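Local coordinates for protein homoprotocatechuate 2,3-dioxygenase (Brevibacterium fuscum, PDB 4Z6M) that catalyses the oxygen-dependent, iron(II)-requiring extradiol ring cleavage of homoprotocatechuate, as an enzyme whose metal is held by a facial triad of two histidines and one carboxylate, at residues Arg240-Pro245 and Pro302-Glu307; Gly246-Gly249 and Phe254-Tyr257; Pro70-Lys75 and Asp260-Arg265. The protein carries 1 engineered substitution. One frame throughout, in Å; residues are numbered along the deposited sequence. Where two conformers were deposited one is given.

Contact 1 (Arg240-Pro245 and Pro302-Glu307); sequences RIERGP and PSWYTE
Arg243 reaches out over the indole of Trp304 and points one corner of its guanidinium down at the ring face. NH1 is the atom that does the touching, 3.3 Å from Trp304 CE2, and it lies over the centre of the ring system. The two planes stand 83° apart, so this is a cation-pi contact of the perpendicular kind, with CZ of Arg243 4.5 Å from the centroid of the five-membered ring and nearly on its normal. An extended chain from CG to NE carries the charge this far, and CD of the same arginine brushes Trp304 CD1 on the way, at 3.7 Å.

Glu242 approaches helix 302-306, which also carries Trp304, at Ser303. With CG anti to the backbone N (chi1 -172°) and the rest of the chain stretched, its carboxylate reaches Ser303, whose OG donates to Glu242 OE2 over 2.7 Å. The hydroxyl arrives on the anti side of that oxygen, 22° out of the carboxylate plane. The other oxygen, Glu242 OE1, lies 3.6 Å from Trp304 CD1, obliquely to the indole, and is taken up by a salt bridge to Arg265.

Glu242 and Arg243 can serve the helix together because a classic beta bulge sets both opposite Tyr257. Trp304 also makes a cation-pi contact with Arg265, and its side chain lies about 6 Å from the iron(II) ion. The buried carboxylate thus has a partner on each oxygen, and the electron-rich indole face meets a positive charge, which would probably help to accommodate the buried charge of Arg243.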
loop_
_atom_site.group_PDB
_atom_site.type_symbol
_atom_site.label_atom_id
_atom_site.label_comp_id
_atom_site.label_asym_id
_atom_site.label_seq_id
_atom_site.Cartn_x
_atom_site.Cartn_y
_atom_site.Cartn_z
ATOM N N ARG A 240 3.168 14.057 20.386
ATOM C CA ARG A 240 2.967 12.761 21.014
ATOM C C ARG A 240 3.428 11.610 20.115
ATOM O O ARG A 240 3.324 10.465 20.486
ATOM C CB ARG A 240 1.482 12.588 21.377
ATOM C CG ARG A 240 0.862 13.743 22.163
ATOM C CD ARG A 240 1.662 14.095 23.409
ATOM N NE ARG A 240 1.555 13.059 24.412
ATOM C CZ ARG A 240 2.274 13.023 25.530
ATOM N NH1 ARG A 240 3.259 13.892 25.717
ATOM N NH2 ARG A 240 2.066 12.070 26.421
ATOM N N ILE A 241 3.984 11.937 18.958
ATOM C CA ILE A 241 4.760 10.969 18.173
ATOM C C ILE A 241 6.179 11.012 18.712
ATOM O O ILE A 241 6.867 12.022 18.582
ATOM C CB ILE A 241 4.770 11.322 16.682
ATOM C CG1 ILE A 241 3.356 11.333 16.098
ATOM C CG2 ILE A 241 5.680 10.374 15.908
ATOM C CD1 ILE A 241 3.272 11.874 14.698
ATOM N N GLU A 242 6.594 9.937 19.370
ATOM C CA GLU A 242 7.889 9.953 20.052
ATOM C C GLU A 242 9.023 9.657 19.074
ATOM O O GLU A 242 10.067 10.303 19.129
ATOM C CB GLU A 242 7.903 8.921 21.191
ATOM C CG GLU A 242 9.147 9.028 22.059
ATOM C CD GLU A 242 9.418 7.820 22.922
ATOM O OE1 GLU A 242 9.008 6.720 22.559
ATOM O OE2 GLU A 242 10.054 8.007 23.989
ATOM N N ARG A 243 8.839 8.643 18.229
ATOM C CA ARG A 243 9.938 8.111 17.426
ATOM C C ARG A 243 9.349 7.350 16.261
ATOM O O ARG A 243 8.472 6.501 16.446
ATOM C CB ARG A 243 10.786 7.166 18.268
ATOM C CG ARG A 243 11.873 6.428 17.508
ATOM C CD ARG A 243 12.677 5.471 18.370
ATOM N NE ARG A 243 13.385 4.585 17.461
ATOM C CZ ARG A 243 13.629 3.294 17.658
ATOM N NH1 ARG A 243 13.431 2.739 18.841
ATOM N NH2 ARG A 243 14.132 2.587 16.668
ATOM N N GLY A 244 9.875 7.613 15.077
ATOM C CA GLY A 244 9.460 6.901 13.875
ATOM C C GLY A 244 8.690 7.819 12.936
ATOM O O GLY A 244 8.712 9.049 13.076
ATOM N N PRO A 245 8.026 7.234 11.943
ATOM C CA PRO A 245 7.992 5.810 11.649
ATOM C C PRO A 245 9.330 5.313 11.079
ATOM O O PRO A 245 10.133 6.101 10.600
ATOM C CB PRO A 245 6.881 5.698 10.617
ATOM C CG PRO A 245 6.943 6.989 9.894
ATOM C CD PRO A 245 7.339 8.014 10.920
ATOM N N PRO A 302 16.309 10.144 22.486
ATOM C CA PRO A 302 16.852 9.812 23.819
ATOM C C PRO A 302 15.785 9.359 24.823
ATOM O O PRO A 302 16.045 8.484 25.652
ATOM C CB PRO A 302 17.553 11.102 24.259
ATOM C CG PRO A 302 17.186 12.138 23.261
ATOM C CD PRO A 302 16.723 11.472 22.017
ATOM N N SER A 303 14.579 9.932 24.729
ATOM C CA SER A 303 13.495 9.500 25.610
ATOM C C SER A 303 13.167 8.020 25.484
ATOM O O SER A 303 12.647 7.424 26.430
ATOM C CB SER A 303 12.230 10.326 25.391
ATOM O OG SER A 303 11.714 10.162 24.081
ATOM N N TRP A 304 13.420 7.441 24.312
ATOM C CA TRP A 304 13.197 6.020 24.112
ATOM C C TRP A 304 14.033 5.193 25.080
ATOM O O TRP A 304 13.597 4.147 25.553
ATOM C CB TRP A 304 13.476 5.635 22.634
ATOM C CG TRP A 304 12.763 4.395 22.198
ATOM C CD1 TRP A 304 11.511 4.321 21.676
ATOM C CD2 TRP A 304 13.220 3.043 22.317
ATOM N NE1 TRP A 304 11.166 3.020 21.435
ATOM C CE2 TRP A 304 12.192 2.210 21.819
ATOM C CE3 TRP A 304 14.394 2.449 22.801
ATOM C CZ2 TRP A 304 12.297 0.832 21.809
ATOM C CZ3 TRP A 304 14.493 1.089 22.800
ATOM C CH2 TRP A 304 13.460 0.289 22.302
ATOM N N TYR A 305 15.239 5.667 25.377
ATOM C CA TYR A 305 16.097 4.963 26.302
ATOM C C TYR A 305 15.866 5.297 27.764
ATOM O O TYR A 305 16.284 4.524 28.614
ATOM C CB TYR A 305 17.561 5.256 25.985
ATOM C CG TYR A 305 18.030 4.668 24.674
ATOM C CD1 TYR A 305 17.957 3.306 24.431
ATOM C CD2 TYR A 305 18.561 5.484 23.673
ATOM C CE1 TYR A 305 18.386 2.764 23.233
ATOM C CE2 TYR A 305 19.016 4.951 22.468
ATOM C CZ TYR A 305 18.924 3.573 22.258
ATOM O OH TYR A 305 19.380 3.012 21.076
ATOM N N THR A 306 15.305 6.464 28.074
ATOM C CA THR A 306 15.226 6.930 29.451
ATOM C C THR A 306 13.841 6.809 30.084
ATOM O O THR A 306 13.739 6.675 31.313
ATOM C CB THR A 306 15.722 8.382 29.575
ATOM O OG1 THR A 306 14.852 9.284 28.887
ATOM C CG2 THR A 306 17.128 8.524 29.031
ATOM N N GLU A 307 12.787 6.892 29.275
ATOM C CA GLU A 307 11.419 6.971 29.804
ATOM C C GLU A 307 10.695 5.654 29.647
ATOM O O GLU A 307 10.826 4.995 28.609
ATOM C CB GLU A 307 10.625 8.064 29.112
ATOM C CG GLU A 307 11.335 9.388 29.071
ATOM C CD GLU A 307 11.723 9.864 30.459
ATOM O OE1 GLU A 307 10.793 10.067 31.262
ATOM O OE2 GLU A 307 12.930 10.029 30.752
#

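Contact 2 (Gly246-Gly249 and Phe254-Tyr257); sequences GRHG and FYLY
A beta hairpin of strands 244-247 and 254-259 borders the iron site, and an aromatic cluster of His248, Tyr255 and Tyr257 lies on it. Gly246 and Tyr255 form an antiparallel hydrogen-bonded pair: Gly246 N donates to Tyr255 O at 2.9 Å, and Tyr255 N to Gly246 O at 2.8 Å. The phenol ring of Tyr255 is held between two layers. Gly246 CA makes a CH-pi contact with one face, 3.9 Å from the centroid of the Tyr255 ring, while the imidazole of His248 lies over the opposite face in an offset stack, the planes only 13° apart. Chi1 of 75° puts Tyr255 CG between its backbone N and carbonyl carbon, and the ring folds back across the neighbouring strand. On the sheet face that bears Phe254, Gly246 O sits over the phenyl ring, 3.4 Å from Phe254 CD1.

The edge of the imidazole is turned to Tyr257, with His248 NE2 3.1 Å from Tyr257 OH. Hydrogen bonds to Arg293 O through ND1 and to the iron ligand Glu267 through NE2 fix the rotation of His248. This is a second-shell arrangement around a facial triad, built on a hairpin at the edge of a glyoxalase-type beta sheet.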
loop_
_atom_site.group_PDB
_atom_site.type_symbol
_atom_site.label_atom_id
_atom_site.label_comp_id
_atom_site.label_asym_id
_atom_site.label_seq_id
_atom_site.Cartn_x
_atom_site.Cartn_y
_atom_site.Cartn_z
ATOM N N GLY A 246 9.573 4.019 11.185
ATOM C CA GLY A 246 10.790 3.449 10.633
ATOM C C GLY A 246 10.635 1.993 10.294
ATOM O O GLY A 246 9.576 1.399 10.436
ATOM N N ARG A 247 11.757 1.431 9.855
ATOM C CA ARG A 247 11.940 -0.007 9.748
ATOM C C ARG A 247 12.907 -0.402 10.848
ATOM O O ARG A 247 13.984 0.165 10.938
ATOM C CB ARG A 247 12.536 -0.335 8.369
ATOM C CG ARG A 247 13.008 -1.762 8.204
ATOM C CD ARG A 247 11.862 -2.713 7.976
ATOM N NE ARG A 247 11.194 -2.467 6.691
ATOM C CZ ARG A 247 10.091 -3.088 6.290
ATOM N NH1 ARG A 247 9.502 -3.998 7.075
ATOM N NH2 ARG A 247 9.575 -2.811 5.103
ATOM N N HIS A 248 12.561 -1.417 11.638
ATOM C CA HIS A 248 13.493 -1.945 12.638
ATOM C C HIS A 248 14.543 -2.814 11.939
ATOM O O HIS A 248 14.248 -3.483 10.946
ATOM C CB HIS A 248 12.768 -2.831 13.615
ATOM C CG HIS A 248 11.992 -2.124 14.672
ATOM N ND1 HIS A 248 12.525 -1.130 15.471
ATOM C CD2 HIS A 248 10.722 -2.324 15.112
ATOM C CE1 HIS A 248 11.606 -0.751 16.352
ATOM N NE2 HIS A 248 10.517 -1.473 16.163
ATOM N N GLY A 249 15.754 -2.829 12.472
ATOM C CA GLY A 249 16.708 -3.873 12.148
ATOM C C GLY A 249 16.283 -5.175 12.796
ATOM O O GLY A 249 15.809 -6.114 12.150
ATOM N N PHE A 254 8.051 -2.800 10.382
ATOM C CA PHE A 254 7.808 -1.368 10.219
ATOM C C PHE A 254 7.148 -0.898 11.542
ATOM O O PHE A 254 6.344 -1.635 12.111
ATOM C CB PHE A 254 6.908 -1.149 8.999
ATOM C CG PHE A 254 6.858 0.263 8.495
ATOM C CD1 PHE A 254 7.798 0.719 7.618
ATOM C CD2 PHE A 254 5.845 1.120 8.873
ATOM C CE1 PHE A 254 7.744 2.012 7.145
ATOM C CE2 PHE A 254 5.803 2.415 8.420
ATOM C CZ PHE A 254 6.758 2.854 7.548
ATOM N N TYR A 255 7.499 0.288 12.030
ATOM C CA TYR A 255 7.149 0.668 13.395
ATOM C C TYR A 255 6.894 2.151 13.570
ATOM O O TYR A 255 7.303 2.993 12.748
ATOM C CB TYR A 255 8.277 0.247 14.351
ATOM C CG TYR A 255 9.509 1.123 14.286
ATOM C CD1 TYR A 255 9.598 2.280 15.020
ATOM C CD2 TYR A 255 10.600 0.799 13.471
ATOM C CE1 TYR A 255 10.707 3.104 14.967
ATOM C CE2 TYR A 255 11.718 1.613 13.413
ATOM C CZ TYR A 255 11.771 2.775 14.150
ATOM O OH TYR A 255 12.897 3.572 14.127
ATOM N N LEU A 256 6.280 2.447 14.721
ATOM C CA LEU A 256 6.022 3.802 15.177
ATOM C C LEU A 256 5.873 3.757 16.688
ATOM O O LEU A 256 5.265 2.818 17.190
ATOM C CB LEU A 256 4.717 4.334 14.572
ATOM C CG LEU A 256 4.280 5.746 14.989
ATOM C CD1 LEU A 256 5.262 6.800 14.512
ATOM C CD2 LEU A 256 2.869 6.005 14.527
ATOM N N TYR A 257 6.411 4.741 17.415
ATOM C CA TYR A 257 6.133 4.860 18.850
ATOM C C TYR A 257 5.417 6.176 19.153
ATOM O O TYR A 257 5.872 7.242 18.742
ATOM C CB TYR A 257 7.417 4.794 19.687
ATOM C CG TYR A 257 8.183 3.505 19.505
ATOM C CD1 TYR A 257 7.899 2.358 20.246
ATOM C CD2 TYR A 257 9.192 3.424 18.540
ATOM C CE1 TYR A 257 8.617 1.192 20.066
ATOM C CE2 TYR A 257 9.890 2.272 18.354
ATOM C CZ TYR A 257 9.605 1.159 19.112
ATOM O OH TYR A 257 10.330 0.037 18.884
#

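Contact 3 (Pro70-Lys75 and Asp260-Arg265); sequences PVAALK and DPDNHR
The imidazole of His264 presents its edge, not a face, to Ala73: CE1 lies 3.4 Å from Ala73 N, near the ring plane. Asp260 OD2 also lies in that plane at the ring edge, and the methyl of Ala72 approaches obliquely, its CB 3.9 Å from His264 NE2. The ring belongs to the connection between strands 254-259 and 265-270, where a type I beta turn runs from Asp260 to Asn263. It faces the start of strand 73-81, so the contact joins the two glyoxalase-family sheets of the chain.

With CG anti to the carbonyl carbon (chi1 -60°), the imidazole projects from just after the turn toward strand 73-81. Both ring nitrogens are satisfied beyond the two segments, ND1 by Ser309 OG and NE2 by Val24 O, the latter on strand 15-25 beside strand 73-81. Those two bonds set the ring's rotation, while its contact with 70-75 is one of packing. The carboxylate of Asp262 lies against the methyl of Ala72, while its OD1 is hydrogen-bonded to Thr26 OG1.

Asp260 OD1 receives weak hydrogen bonds from the backbone N of Asp262, within the turn, and of His264, just after it. Beside the ring, Ala72 CB rests against Asp262 CB at 3.5 Å.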
loop_
_atom_site.group_PDB
_atom_site.type_symbol
_atom_site.label_atom_id
_atom_site.label_comp_id
_atom_site.label_asym_id
_atom_site.label_seq_id
_atom_site.Cartn_x
_atom_site.Cartn_y
_atom_site.Cartn_z
ATOM N N PRO A 70 -4.876 6.493 40.800
ATOM C CA PRO A 70 -4.193 7.719 41.171
ATOM C C PRO A 70 -2.830 7.923 40.517
ATOM O O PRO A 70 -2.412 9.073 40.327
ATOM C CB PRO A 70 -4.055 7.586 42.697
ATOM C CG PRO A 70 -4.122 6.112 42.972
ATOM C CD PRO A 70 -5.049 5.566 41.934
ATOM N N VAL A 71 -2.168 6.821 40.170
ATOM C CA VAL A 71 -0.821 6.852 39.625
ATOM C C VAL A 71 -0.810 5.974 38.374
ATOM O O VAL A 71 -1.041 4.760 38.437
ATOM C CB VAL A 71 0.237 6.354 40.633
ATOM C CG1 VAL A 71 1.634 6.348 40.018
ATOM C CG2 VAL A 71 0.225 7.242 41.869
ATOM N N ALA A 72 -0.509 6.590 37.242
ATOM C CA ALA A 72 -0.400 5.846 35.986
ATOM C C ALA A 72 0.715 4.809 36.033
ATOM O O ALA A 72 1.832 5.108 36.475
ATOM C CB ALA A 72 -0.148 6.802 34.840
ATOM N N ALA A 73 0.402 3.588 35.623
ATOM C CA ALA A 73 1.287 2.436 35.816
ATOM C C ALA A 73 0.743 1.221 35.090
ATOM O O ALA A 73 -0.463 1.165 34.806
ATOM C CB ALA A 73 1.445 2.118 37.293
ATOM N N LEU A 74 1.606 0.245 34.806
ATOM C CA LEU A 74 1.147 -1.086 34.413
ATOM C C LEU A 74 0.599 -1.824 35.642
ATOM O O LEU A 74 1.310 -1.966 36.633
ATOM C CB LEU A 74 2.310 -1.878 33.824
ATOM C CG LEU A 74 1.988 -3.358 33.523
ATOM C CD1 LEU A 74 1.057 -3.498 32.319
ATOM C CD2 LEU A 74 3.241 -4.178 33.327
ATOM N N LYS A 75 -0.660 -2.266 35.576
ATOM C CA LYS A 75 -1.239 -3.108 36.627
ATOM C C LYS A 75 -1.036 -4.595 36.372
ATOM O O LYS A 75 -0.780 -5.358 37.309
ATOM C CB LYS A 75 -2.733 -2.776 36.825
ATOM C CG LYS A 75 -3.386 -3.481 37.989
ATOM C CD LYS A 75 -4.668 -2.810 38.424
ATOM C CE LYS A 75 -5.292 -3.622 39.557
ATOM N NZ LYS A 75 -6.199 -2.800 40.389
ATOM N N ASP A 260 0.642 7.951 25.042
ATOM C CA ASP A 260 -0.736 8.194 25.512
ATOM C C ASP A 260 -0.755 9.362 26.517
ATOM O O ASP A 260 0.301 9.921 26.832
ATOM C CB ASP A 260 -1.388 6.886 26.000
ATOM C CG ASP A 260 -1.229 6.612 27.498
ATOM O OD1 ASP A 260 -0.435 7.298 28.180
ATOM O OD2 ASP A 260 -1.930 5.680 27.985
ATOM N N PRO A 261 -1.943 9.727 27.024
ATOM C CA PRO A 261 -2.015 10.911 27.875
ATOM C C PRO A 261 -1.235 10.830 29.190
ATOM O O PRO A 261 -0.881 11.872 29.733
ATOM C CB PRO A 261 -3.522 11.099 28.074
ATOM C CG PRO A 261 -4.099 10.563 26.792
ATOM C CD PRO A 261 -3.273 9.336 26.530
ATOM N N ASP A 262 -0.997 9.608 29.685
ATOM C CA ASP A 262 -0.182 9.370 30.875
ATOM C C ASP A 262 1.270 9.024 30.541
ATOM O O ASP A 262 2.014 8.554 31.407
ATOM C CB ASP A 262 -0.797 8.257 31.705
ATOM C CG ASP A 262 -2.050 8.710 32.414
ATOM O OD1 ASP A 262 -1.962 9.600 33.264
ATOM O OD2 ASP A 262 -3.125 8.218 32.062
ATOM N N ASN A 263 1.644 9.262 29.284
ATOM C CA ASN A 263 2.980 8.949 28.757
ATOM C C ASN A 263 3.252 7.452 28.581
ATOM O O ASN A 263 4.382 7.095 28.233
ATOM C CB ASN A 263 4.097 9.639 29.577
ATOM C CG ASN A 263 3.883 11.144 29.695
ATOM O OD1 ASN A 263 3.414 11.782 28.754
ATOM N ND2 ASN A 263 4.240 11.718 30.848
ATOM N N HIS A 264 2.257 6.578 28.769
ATOM C CA HIS A 264 2.437 5.170 28.395
ATOM C C HIS A 264 2.764 5.124 26.896
ATOM O O HIS A 264 2.077 5.735 26.084
ATOM C CB HIS A 264 1.230 4.299 28.658
ATOM C CG HIS A 264 0.801 4.244 30.084
ATOM N ND1 HIS A 264 1.647 3.911 31.124
ATOM C CD2 HIS A 264 -0.414 4.443 30.632
ATOM C CE1 HIS A 264 0.954 3.908 32.255
ATOM N NE2 HIS A 264 -0.305 4.210 31.973
ATOM N N ARG A 265 3.816 4.389 26.545
ATOM C CA ARG A 265 4.260 4.266 25.158
ATOM C C ARG A 265 3.579 3.111 24.464
ATOM O O ARG A 265 3.532 1.987 24.975
ATOM C CB ARG A 265 5.771 4.079 25.166
ATOM C CG ARG A 265 6.415 3.935 23.801
ATOM C CD ARG A 265 7.900 3.639 23.897
ATOM N NE ARG A 265 8.695 4.754 24.410
ATOM C CZ ARG A 265 9.237 4.843 25.627
ATOM N NH1 ARG A 265 9.043 3.906 26.547
ATOM N NH2 ARG A 265 9.997 5.899 25.915
#

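In the fold
Contacts 1 and 2 share strand 244-247 and have centres about 12 Å apart. Tyr257 joins them: its backbone O and N pair with Glu242 N and Arg243 O, both at 2.9 Å, and its ring lies edge-to-face with Trp304. Contact 3, about 15 Å from contact 1 between centres, connects to it through Arg265, whose NH2 packs 3.1 Å from Ser303 O; the same side chain also touches the ring of Tyr257 in contact 2. Tyr257 comes within about 4 Å of the iron(II) ion held by His155, His214 and Glu267. The side chain of His264 in contact 3 stays about 13 Å from it, where the two sheets meet.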